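P800 reaction center core protein (Heliobacterium modesticaldum, PDB 5V8K) forms the homodimeric photosynthetic reaction center of a heliobacterium, binding bacteriochlorophylls, a carotenoid and a 4Fe-4S cluster. Local coordinates at residues H42-D47 with A72-P77; P57-Y62 with V260-L265; Y238-Y243 with I251-P256. All coordinates share one frame; numbering follows the deposited sequence.

Contact 1 of 3, residues H42-D47 with A72-P77. Unlike the reference sequence in segment 72-77: V73 (reference Thr). With GBF (Bacteriochlorophyll g), chain I.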
# COMPACT_ATOMS: atom_id res chain seq x y z
N HIS A 42 12.98 -32.19 5.95
CA HIS A 42 11.93 -31.72 5.06
C HIS A 42 12.23 -30.30 4.59
O HIS A 42 13.06 -29.60 5.16
CB HIS A 42 10.58 -31.76 5.78
CG HIS A 42 10.18 -33.12 6.20
ND1 HIS A 42 9.70 -34.07 5.32
CD2 HIS A 42 10.18 -33.71 7.42
CE1 HIS A 42 9.44 -35.18 5.97
NE2 HIS A 42 9.73 -35.00 7.24
N HIS A 43 11.56 -29.89 3.52
CA HIS A 43 11.76 -28.55 2.96
C HIS A 43 13.21 -28.30 2.56
O HIS A 43 13.77 -27.24 2.85
CB HIS A 43 11.32 -27.46 3.95
CG HIS A 43 9.86 -27.47 4.24
ND1 HIS A 43 9.21 -26.38 4.76
CD2 HIS A 43 8.92 -28.44 4.11
CE1 HIS A 43 7.93 -26.66 4.91
NE2 HIS A 43 7.74 -27.91 4.54
N LEU A 44 13.85 -29.29 1.95
CA LEU A 44 15.19 -29.14 1.41
C LEU A 44 15.15 -28.65 -0.04
O LEU A 44 15.83 -27.69 -0.40
CB LEU A 44 15.93 -30.47 1.50
CG LEU A 44 15.94 -31.16 2.87
CD1 LEU A 44 16.94 -32.33 2.91
CD2 LEU A 44 16.28 -30.15 3.91
N SER A 45 14.37 -29.36 -0.86
CA SER A 45 14.17 -29.11 -2.28
C SER A 45 13.16 -30.14 -2.78
O SER A 45 12.70 -31.00 -2.01
CB SER A 45 15.48 -29.18 -3.07
OG SER A 45 16.07 -30.46 -2.96
N TRP A 46 12.75 -30.06 -4.04
CA TRP A 46 11.85 -31.07 -4.58
C TRP A 46 12.54 -32.41 -4.73
O TRP A 46 11.89 -33.45 -4.64
CB TRP A 46 11.29 -30.64 -5.95
CG TRP A 46 10.48 -29.39 -5.95
CD1 TRP A 46 10.73 -28.25 -6.64
CD2 TRP A 46 9.26 -29.17 -5.24
NE1 TRP A 46 9.75 -27.29 -6.37
CE2 TRP A 46 8.84 -27.84 -5.52
CE3 TRP A 46 8.48 -29.97 -4.38
CZ2 TRP A 46 7.68 -27.30 -4.98
CZ3 TRP A 46 7.33 -29.43 -3.86
CH2 TRP A 46 6.95 -28.08 -4.15
N ASP A 47 13.85 -32.42 -4.99
CA ASP A 47 14.58 -33.66 -5.22
C ASP A 47 15.99 -33.51 -4.71
O ASP A 47 16.91 -33.17 -5.46
CB ASP A 47 14.62 -34.03 -6.70
CG ASP A 47 15.44 -35.31 -6.96
OD1 ASP A 47 15.57 -36.19 -6.05
OD2 ASP A 47 15.99 -35.40 -8.07
N ALA A 72 27.70 -32.61 5.03
CA ALA A 72 26.56 -31.71 4.87
C ALA A 72 25.83 -31.94 3.56
O ALA A 72 25.14 -31.04 3.09
CB ALA A 72 27.00 -30.26 4.98
N VAL A 73 25.98 -33.13 2.97
CA VAL A 73 25.11 -33.53 1.87
C VAL A 73 23.67 -33.63 2.36
O VAL A 73 23.41 -34.08 3.48
CB VAL A 73 25.56 -34.87 1.27
CG1 VAL A 73 24.68 -35.20 0.05
CG2 VAL A 73 26.96 -34.87 0.87
N ALA A 74 22.73 -33.23 1.51
CA ALA A 74 21.33 -33.38 1.85
C ALA A 74 21.03 -34.80 2.28
O ALA A 74 21.41 -35.77 1.61
CB ALA A 74 20.45 -33.01 0.66
N LEU A 75 20.37 -34.92 3.43
CA LEU A 75 19.90 -36.19 3.96
C LEU A 75 21.05 -37.18 4.17
O LEU A 75 20.86 -38.39 4.06
CB LEU A 75 18.82 -36.80 3.04
CG LEU A 75 17.57 -35.93 2.83
CD1 LEU A 75 16.62 -36.62 1.86
CD2 LEU A 75 16.85 -35.66 4.15
N SER A 76 22.25 -36.69 4.49
CA SER A 76 23.38 -37.60 4.74
C SER A 76 23.15 -38.40 6.02
O SER A 76 22.29 -38.05 6.84
CB SER A 76 24.68 -36.83 4.88
OG SER A 76 24.70 -36.14 6.14
N PRO A 77 23.93 -39.47 6.22
CA PRO A 77 23.82 -40.19 7.50
C PRO A 77 24.08 -39.29 8.70
O PRO A 77 23.39 -39.42 9.71
CB PRO A 77 24.85 -41.33 7.36
CG PRO A 77 24.94 -41.59 5.85
CD PRO A 77 24.77 -40.19 5.24
MG GBF I . 5.36 -28.40 4.30
CHA GBF I . 6.46 -31.08 2.38
CHB GBF I . 4.94 -26.60 1.57
CHC GBF I . 4.17 -26.01 6.44
CHD GBF I . 5.34 -30.70 7.09
NA GBF I . 5.62 -28.77 2.40
C1A GBF I . 6.13 -29.80 1.71
C2A GBF I . 6.24 -29.71 0.21
C3A GBF I . 5.99 -28.22 0.07
C4A GBF I . 5.47 -27.85 1.43
CMA GBF I . 7.27 -27.43 -0.21
CAA GBF I . 5.29 -30.52 -0.68
CBA GBF I . 3.81 -30.25 -0.47
CGA GBF I . 3.34 -30.98 0.76
O1A GBF I . 3.61 -32.16 0.86
O2A GBF I . 3.09 -30.25 1.99
NB GBF I . 4.57 -26.57 4.00
C1B GBF I . 4.55 -25.93 2.83
C2B GBF I . 4.05 -24.66 3.06
C3B GBF I . 3.84 -24.53 4.44
C4B GBF I . 4.24 -25.74 4.99
CMB GBF I . 3.78 -23.66 1.99
CAB GBF I . 3.29 -23.39 5.23
CBB GBF I . 2.69 -22.32 4.76
NC GBF I . 4.86 -28.40 6.28
C1C GBF I . 4.45 -27.36 7.00
C2C GBF I . 4.20 -27.34 8.47
C3C GBF I . 4.55 -28.77 8.49
C4C GBF I . 4.92 -29.32 7.27
CMC GBF I . 5.24 -26.46 9.16
CAC GBF I . 4.53 -29.58 9.74
CBC GBF I . 4.13 -29.02 11.08
ND GBF I . 5.68 -30.33 4.73
C1D GBF I . 5.77 -31.15 5.76
C2D GBF I . 6.36 -32.62 5.65
C3D GBF I . 6.57 -32.40 4.28
C4D GBF I . 6.20 -31.15 3.75
CMD GBF I . 6.55 -33.72 6.65
CAD GBF I . 7.33 -33.08 3.20
OBD GBF I . 7.56 -34.32 3.01
CBD GBF I . 7.15 -32.30 1.93
CGD GBF I . 8.46 -31.94 1.30
O1D GBF I . 9.40 -31.57 1.96
O2D GBF I . 8.68 -32.05 -0.10
CED GBF I . 9.94 -31.60 -0.59
C1 GBF I . 2.57 -30.95 3.13
C2 GBF I . 1.09 -30.68 3.21
C3 GBF I . 0.51 -29.73 3.96
C4 GBF I . -0.99 -29.62 3.87
C5 GBF I . 1.27 -28.77 4.86
C6 GBF I . 0.81 -28.83 6.31
C7 GBF I . 0.87 -27.45 6.92
C8 GBF I . 0.69 -27.31 8.24
C9 GBF I . 0.45 -28.56 9.04
C10 GBF I . 0.76 -25.92 8.88
C11 GBF I . -0.34 -25.74 9.92
C12 GBF I . 0.17 -25.05 11.19
C13 GBF I . -0.12 -25.50 12.44
C14 GBF I . -0.96 -26.73 12.65
C15 GBF I . 0.37 -24.79 13.68
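The CD1 methyl of L44 lies against the CG-CD2 branch of L75, the two side chains slanting across each other, with L44 CD1 3.6 Å from L75 CD2 and 3.7 Å from L75 CG. The same L44 methyl group lies 4.2 Å from A74 CB, and this is the close-packed part of the contact. No hydrogen bond passes between 42-47 and 72-77; their direct contact is apolar. L75 is the third residue of a type II turn, marked by its positive phi of 59° and closed by a bond of 3.0 Å from S76 N to V73 O. Its CG stands beside the backbone N (chi1 -59°), with CD2 reaching L44. The 72-77 loop is otherwise looser: L75 remains partly exposed, P77 is exposed, and a dodecyl maltoside touches V73 and P77. On its other flank the 42-47 loop is fixed to a pigment. H43 NE2 binds the magnesium of the chain I bacteriochlorophyll g at 2.4 Å, and H43 N donates an almost straight bond (171°) of 3.1 Å to O1D, the carbonyl oxygen of its methyl ester. H42 covers the same pigment with a ring face, the methyl carbon CMD lying 3.3 Å above the ring plane, and its NE2 binds the magnesium of another bacteriochlorophyll g. An alanine in place of H42 would probably leave that second magnesium without its histidine ligand and CMD without the ring that covers it. W46 packs against G351 of the second subunit. L44 also rests on A58 and Y62 of helix 58-67, whose Y62 OH is hydrogen-bonded to L75 N, and A74 touches P48 of helix 48-51. D47 and S76 stand at the N-caps of helices 48-51 and 77-97, so the contact joins two loops at the starts of these helices.

Contact 2 of 3, residues P57-Y62 with V260-L265. With GBF (Bacteriochlorophyll g), chain V.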
# COMPACT_ATOMS: atom_id res chain seq x y z
N PRO A 57 14.77 -21.71 5.48
CA PRO A 57 15.72 -22.00 6.55
C PRO A 57 16.64 -23.21 6.36
O PRO A 57 17.70 -23.14 7.00
CB PRO A 57 14.81 -22.13 7.80
CG PRO A 57 13.48 -22.11 7.35
CD PRO A 57 13.47 -22.25 5.92
N ALA A 58 16.32 -24.25 5.57
CA ALA A 58 17.14 -25.46 5.61
C ALA A 58 18.60 -25.18 5.26
O ALA A 58 19.51 -25.77 5.85
CB ALA A 58 16.56 -26.52 4.67
N THR A 59 18.83 -24.29 4.30
CA THR A 59 20.19 -23.96 3.88
C THR A 59 21.06 -23.50 5.04
O THR A 59 22.26 -23.82 5.09
CB THR A 59 20.17 -22.86 2.81
OG1 THR A 59 19.31 -21.79 3.25
CG2 THR A 59 19.71 -23.43 1.50
N MET A 60 20.49 -22.72 5.95
CA MET A 60 21.32 -22.19 7.04
C MET A 60 21.72 -23.30 8.00
O MET A 60 22.83 -23.31 8.52
CB MET A 60 20.59 -21.06 7.80
CG MET A 60 20.63 -19.74 7.08
SD MET A 60 19.89 -18.44 8.05
CE MET A 60 18.14 -18.74 7.73
N PHE A 61 20.81 -24.24 8.22
CA PHE A 61 21.08 -25.33 9.16
C PHE A 61 22.06 -26.34 8.56
O PHE A 61 22.87 -26.94 9.28
CB PHE A 61 19.77 -26.01 9.55
CG PHE A 61 18.99 -25.23 10.53
CD1 PHE A 61 18.09 -24.29 10.10
CD2 PHE A 61 19.18 -25.40 11.88
CE1 PHE A 61 17.37 -23.54 11.00
CE2 PHE A 61 18.46 -24.63 12.81
CZ PHE A 61 17.57 -23.71 12.37
N TYR A 62 22.01 -26.53 7.24
CA TYR A 62 23.01 -27.38 6.60
C TYR A 62 24.36 -26.68 6.55
O TYR A 62 25.40 -27.35 6.66
CB TYR A 62 22.56 -27.79 5.19
CG TYR A 62 21.81 -29.11 5.21
CD1 TYR A 62 20.44 -29.17 5.45
CD2 TYR A 62 22.49 -30.33 5.02
CE1 TYR A 62 19.77 -30.38 5.51
CE2 TYR A 62 21.84 -31.55 5.08
CZ TYR A 62 20.49 -31.57 5.30
OH TYR A 62 19.86 -32.77 5.35
N VAL A 260 24.56 -15.58 4.38
CA VAL A 260 24.87 -14.69 5.49
C VAL A 260 23.79 -13.60 5.59
O VAL A 260 23.30 -13.28 6.68
CB VAL A 260 26.26 -14.07 5.32
CG1 VAL A 260 26.60 -13.23 6.56
CG2 VAL A 260 27.32 -15.10 5.09
N LYS A 261 23.44 -13.00 4.47
CA LYS A 261 22.45 -11.93 4.51
C LYS A 261 21.05 -12.43 4.85
O LYS A 261 20.27 -11.67 5.42
CB LYS A 261 22.48 -11.16 3.20
CG LYS A 261 23.73 -10.38 3.08
CD LYS A 261 23.85 -9.62 1.80
CE LYS A 261 24.11 -10.51 0.66
NZ LYS A 261 24.19 -9.78 -0.62
N GLN A 262 20.73 -13.70 4.57
CA GLN A 262 19.47 -14.26 5.07
C GLN A 262 19.49 -14.35 6.60
O GLN A 262 18.52 -13.97 7.26
CB GLN A 262 19.19 -15.62 4.46
CG GLN A 262 18.73 -15.56 3.02
CD GLN A 262 18.81 -16.92 2.30
OE1 GLN A 262 18.62 -17.98 2.90
NE2 GLN A 262 19.04 -16.88 1.01
N ALA A 263 20.61 -14.80 7.16
CA ALA A 263 20.72 -14.85 8.61
C ALA A 263 20.66 -13.46 9.22
O ALA A 263 20.07 -13.26 10.30
CB ALA A 263 22.02 -15.52 9.01
N ILE A 264 21.27 -12.49 8.56
CA ILE A 264 21.29 -11.12 9.04
C ILE A 264 19.87 -10.56 9.07
O ILE A 264 19.44 -9.96 10.05
CB ILE A 264 22.21 -10.26 8.15
CG1 ILE A 264 23.66 -10.58 8.49
CG2 ILE A 264 21.93 -8.75 8.35
CD1 ILE A 264 24.63 -9.99 7.55
N LEU A 265 19.13 -10.77 7.99
CA LEU A 265 17.78 -10.25 7.94
C LEU A 265 16.93 -10.87 9.03
O LEU A 265 16.17 -10.17 9.70
CB LEU A 265 17.18 -10.44 6.56
CG LEU A 265 15.75 -9.89 6.38
CD1 LEU A 265 15.65 -8.34 6.68
CD2 LEU A 265 15.28 -10.19 5.00
MG GBF V . 20.40 -16.82 16.28
CHA GBF V . 22.56 -18.75 14.28
CHB GBF V . 17.83 -18.38 14.88
CHC GBF V . 18.60 -15.55 18.88
CHD GBF V . 23.40 -15.84 18.05
NA GBF V . 20.22 -18.24 14.87
C1A GBF V . 21.08 -18.91 14.10
C2A GBF V . 20.57 -19.87 13.04
C3A GBF V . 19.09 -19.54 13.13
C4A GBF V . 19.05 -18.66 14.37
CMA GBF V . 18.56 -18.74 11.96
CAA GBF V . 20.84 -21.37 13.22
CBA GBF V . 20.24 -21.98 14.49
CGA GBF V . 21.16 -21.85 15.65
O1A GBF V . 22.36 -21.92 15.48
O2A GBF V . 20.62 -21.59 16.98
NB GBF V . 18.46 -17.00 16.82
C1B GBF V . 17.50 -17.58 16.10
C2B GBF V . 16.28 -17.33 16.73
C3B GBF V . 16.53 -16.55 17.84
C4B GBF V . 17.91 -16.36 17.85
CMB GBF V . 14.92 -17.82 16.28
CAB GBF V . 15.55 -16.02 18.83
CBB GBF V . 14.24 -15.98 18.77
NC GBF V . 20.91 -15.87 18.02
C1C GBF V . 20.07 -15.42 18.94
C2C GBF V . 20.46 -14.71 20.19
C3C GBF V . 21.85 -14.92 19.82
C4C GBF V . 22.08 -15.54 18.59
CMC GBF V . 20.05 -13.25 19.99
CAC GBF V . 22.97 -14.47 20.67
CBC GBF V . 22.71 -13.80 22.00
ND GBF V . 22.41 -17.14 16.30
C1D GBF V . 23.52 -16.72 16.89
C2D GBF V . 25.00 -17.08 16.39
C3D GBF V . 24.42 -17.86 15.38
C4D GBF V . 22.99 -17.93 15.32
CMD GBF V . 26.39 -16.73 16.85
CAD GBF V . 24.92 -18.69 14.25
OBD GBF V . 26.08 -19.08 13.84
CBD GBF V . 23.74 -19.38 13.64
CGD GBF V . 23.70 -19.24 12.15
O1D GBF V . 23.81 -18.19 11.58
O2D GBF V . 23.48 -20.40 11.34
CED GBF V . 23.43 -20.25 9.92
C1 GBF V . 21.51 -21.71 18.10
C2 GBF V . 20.79 -21.50 19.43
C3 GBF V . 20.53 -20.26 19.89
C4 GBF V . 20.97 -19.08 19.09
C5 GBF V . 19.82 -20.00 21.21
C6 GBF V . 18.86 -21.11 21.65
C7 GBF V . 18.49 -20.98 23.11
C8 GBF V . 17.38 -21.56 23.62
C9 GBF V . 16.45 -22.33 22.74
C10 GBF V . 17.03 -21.46 25.08
C11 GBF V . 16.54 -20.06 25.40
C12 GBF V . 16.88 -19.78 26.84
C13 GBF V . 16.91 -18.53 27.31
C14 GBF V . 16.59 -17.36 26.41
C15 GBF V . 17.25 -18.32 28.76
O HOH W 1 18.24 -20.34 1.34
O HOH W 2 18.25 -19.92 4.92
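M60 reaches from helix 58-62 to A263 of helix 260-265, its sulfur SD lying 3.7 Å from A263 CB. CG stands beside the backbone N (chi1 -79°) and the chain extends through chi2 (-176°), bringing SD to A263; the bend at chi3 (-80°) turns the terminal CE aside. Next to it, T59 and Q262 cross at about a right angle without bonding directly: T59 OG1 and Q262 OE1 are 3.9 Å apart and are bridged by two waters. Q262 OE1 accepts from both, at 2.9 Å from water 1 and 2.8 Å from water 2, and each water also bonds T59 OG1. The T59 hydroxyl sits between the backbone N and the carbonyl carbon, turned to face the waters, and makes a further weak bond to W55 O. The extended Q262 chain carries its amide across to the waters, and its NE2 bonds A598 O. The chain V bacteriochlorophyll g packs against M60 and F61, with its ester methyl carbon CED 3.6 Å from M60 CB and its CBA 3.6 Å from F61 CE2; the side arm of the pigment lies over a face of the F61 ring. The axes of the short segments 58-62 and 260-265 pass 10.4 Å apart, and few side chains meet directly. A263 packs further against M222 of helix 200-224 and M235 of helix 234-240, while K261 turns to helix 449-459 and makes a salt bridge with the calcium ligand D460.

Contact 3 of 3, residues Y238-Y243 with I251-P256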
# COMPACT_ATOMS: atom_id res chain seq x y z
N TYR A 238 30.06 -22.72 2.61
CA TYR A 238 29.12 -23.80 2.35
C TYR A 238 28.44 -23.65 0.99
O TYR A 238 28.34 -24.61 0.22
CB TYR A 238 28.08 -23.89 3.48
CG TYR A 238 26.91 -24.73 3.09
CD1 TYR A 238 27.02 -26.10 3.02
CD2 TYR A 238 25.72 -24.15 2.72
CE1 TYR A 238 25.95 -26.89 2.61
CE2 TYR A 238 24.65 -24.91 2.31
CZ TYR A 238 24.76 -26.28 2.27
OH TYR A 238 23.70 -27.06 1.85
N ALA A 239 28.00 -22.43 0.66
CA ALA A 239 27.21 -22.21 -0.55
C ALA A 239 27.98 -22.48 -1.82
O ALA A 239 27.35 -22.65 -2.87
CB ALA A 239 26.65 -20.77 -0.62
N VAL A 240 29.31 -22.55 -1.77
CA VAL A 240 30.11 -22.94 -2.93
C VAL A 240 30.92 -24.22 -2.67
O VAL A 240 31.79 -24.55 -3.46
CB VAL A 240 31.02 -21.79 -3.40
CG1 VAL A 240 30.18 -20.59 -3.87
CG2 VAL A 240 31.96 -21.35 -2.29
N SER A 241 30.64 -24.94 -1.60
CA SER A 241 31.38 -26.16 -1.30
C SER A 241 30.88 -27.31 -2.16
O SER A 241 29.93 -27.17 -2.93
CB SER A 241 31.24 -26.52 0.17
OG SER A 241 29.91 -26.94 0.41
N GLN A 242 31.50 -28.48 -1.98
CA GLN A 242 31.13 -29.72 -2.66
C GLN A 242 29.74 -30.19 -2.28
O GLN A 242 29.14 -30.98 -3.02
CB GLN A 242 32.13 -30.85 -2.32
CG GLN A 242 32.24 -31.13 -0.78
CD GLN A 242 33.30 -32.16 -0.37
OE1 GLN A 242 34.24 -31.83 0.37
NE2 GLN A 242 33.14 -33.40 -0.80
N TYR A 243 29.25 -29.81 -1.11
CA TYR A 243 27.92 -30.17 -0.65
C TYR A 243 26.82 -29.31 -1.27
O TYR A 243 25.65 -29.68 -1.17
CB TYR A 243 27.85 -30.05 0.87
CG TYR A 243 28.95 -30.81 1.58
CD1 TYR A 243 28.92 -32.20 1.66
CD2 TYR A 243 30.00 -30.15 2.17
CE1 TYR A 243 29.93 -32.90 2.28
CE2 TYR A 243 31.00 -30.84 2.81
CZ TYR A 243 30.96 -32.21 2.86
OH TYR A 243 31.95 -32.90 3.49
N ILE A 251 23.86 -19.26 -7.63
CA ILE A 251 23.40 -18.01 -7.03
C ILE A 251 24.52 -17.39 -6.20
O ILE A 251 24.83 -16.19 -6.32
CB ILE A 251 22.13 -18.24 -6.20
CG1 ILE A 251 20.96 -18.61 -7.11
CG2 ILE A 251 21.77 -17.03 -5.38
CD1 ILE A 251 19.77 -19.16 -6.40
N ALA A 252 25.19 -18.21 -5.39
CA ALA A 252 26.26 -17.72 -4.53
C ALA A 252 27.44 -17.17 -5.33
O ALA A 252 28.18 -16.31 -4.84
CB ALA A 252 26.73 -18.84 -3.60
N GLN A 253 27.64 -17.62 -6.56
CA GLN A 253 28.79 -17.12 -7.30
C GLN A 253 28.60 -15.67 -7.72
O GLN A 253 29.58 -14.92 -7.80
CB GLN A 253 29.06 -18.03 -8.49
CG GLN A 253 29.93 -19.21 -8.07
CD GLN A 253 29.93 -20.37 -9.03
OE1 GLN A 253 30.59 -21.38 -8.76
NE2 GLN A 253 29.20 -20.25 -10.14
N SER A 254 27.37 -15.25 -7.99
CA SER A 254 27.10 -13.85 -8.23
C SER A 254 26.67 -13.12 -6.96
O SER A 254 26.55 -11.89 -6.99
CB SER A 254 26.02 -13.73 -9.31
OG SER A 254 24.84 -14.39 -8.91
N ASN A 255 26.46 -13.83 -5.86
CA ASN A 255 25.98 -13.25 -4.61
C ASN A 255 26.60 -14.01 -3.45
O ASN A 255 25.92 -14.80 -2.77
CB ASN A 255 24.46 -13.26 -4.53
CG ASN A 255 23.93 -12.51 -3.36
OD1 ASN A 255 24.66 -11.99 -2.52
ND2 ASN A 255 22.63 -12.49 -3.26
N PRO A 256 27.89 -13.76 -3.16
CA PRO A 256 28.62 -14.62 -2.21
C PRO A 256 28.03 -14.63 -0.82
O PRO A 256 28.00 -15.69 -0.17
CB PRO A 256 30.04 -14.02 -2.20
CG PRO A 256 30.10 -13.10 -3.34
CD PRO A 256 28.72 -12.64 -3.62
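The carbonyl oxygen Y238 O, just before the A239 that meets A252, is gripped twice by S241: the hydroxyl OG donates to it at 2.8 Å and the backbone N at 3.0 Å. The hydroxyl comes in 15° off the carbonyl plane, folded back by a chi1 of 70° onto its own preceding turn, and OG in turn accepts a weak bond from Y243 N. S254 makes a looser version on the second segment: its OG reaches I251 O at 3.2 Å, and its backbone N bonds the same oxygen only weakly. Between the segments themselves the contact is apolar. A239 CB and A252 CB face each other at 3.6 Å, and the alpha carbons of these two residues are 6.1 Å apart, a spacing that the short side chains permit. V240 lies alongside: its CG1 branch is 3.9 Å from A252 CB and runs on towards Q253 CG, at 4.4 Å. The single methyl group of A252 is thus touched by both A239 and V240. Q253 sits at the exposed margin, contributing its aliphatic CG while its amide oxygen bonds K249 NZ. N255 is buried and doubly held, through OD1 to K261 NZ and through ND2 to V600 O, which ties the end of this segment to helix 258-291 and to the C terminus. Helices 234-240 and 246-254 therefore meet as consecutive short helices through methyl groups. The serine hydroxyls bond carbonyls of their own segments and the N255 amide is satisfied outside, so the direct contact of 238-243 with 251-256 is apolar, with no hydrogen bond across it.

Following the chain from the N terminus, contact 1 closes the first loop, from 42-47 to 72-77. Segment 57-62 lies inside that loop but pairs with 260-265 far along the sequence, so contacts 1 and 2 cross. Contact 3, a local closure between 238-243 and 251-256, comes after contact 1 in series and is nested within the long loop of contact 2. The three also touch one another: Y238 of contact 3 packs on Y62 of contact 2, and Y243 of contact 3 packs on V73 of contact 1. Together they tie the region around helix 58-67 to helices 234-240 and 246-254 and to the start of helix 258-291.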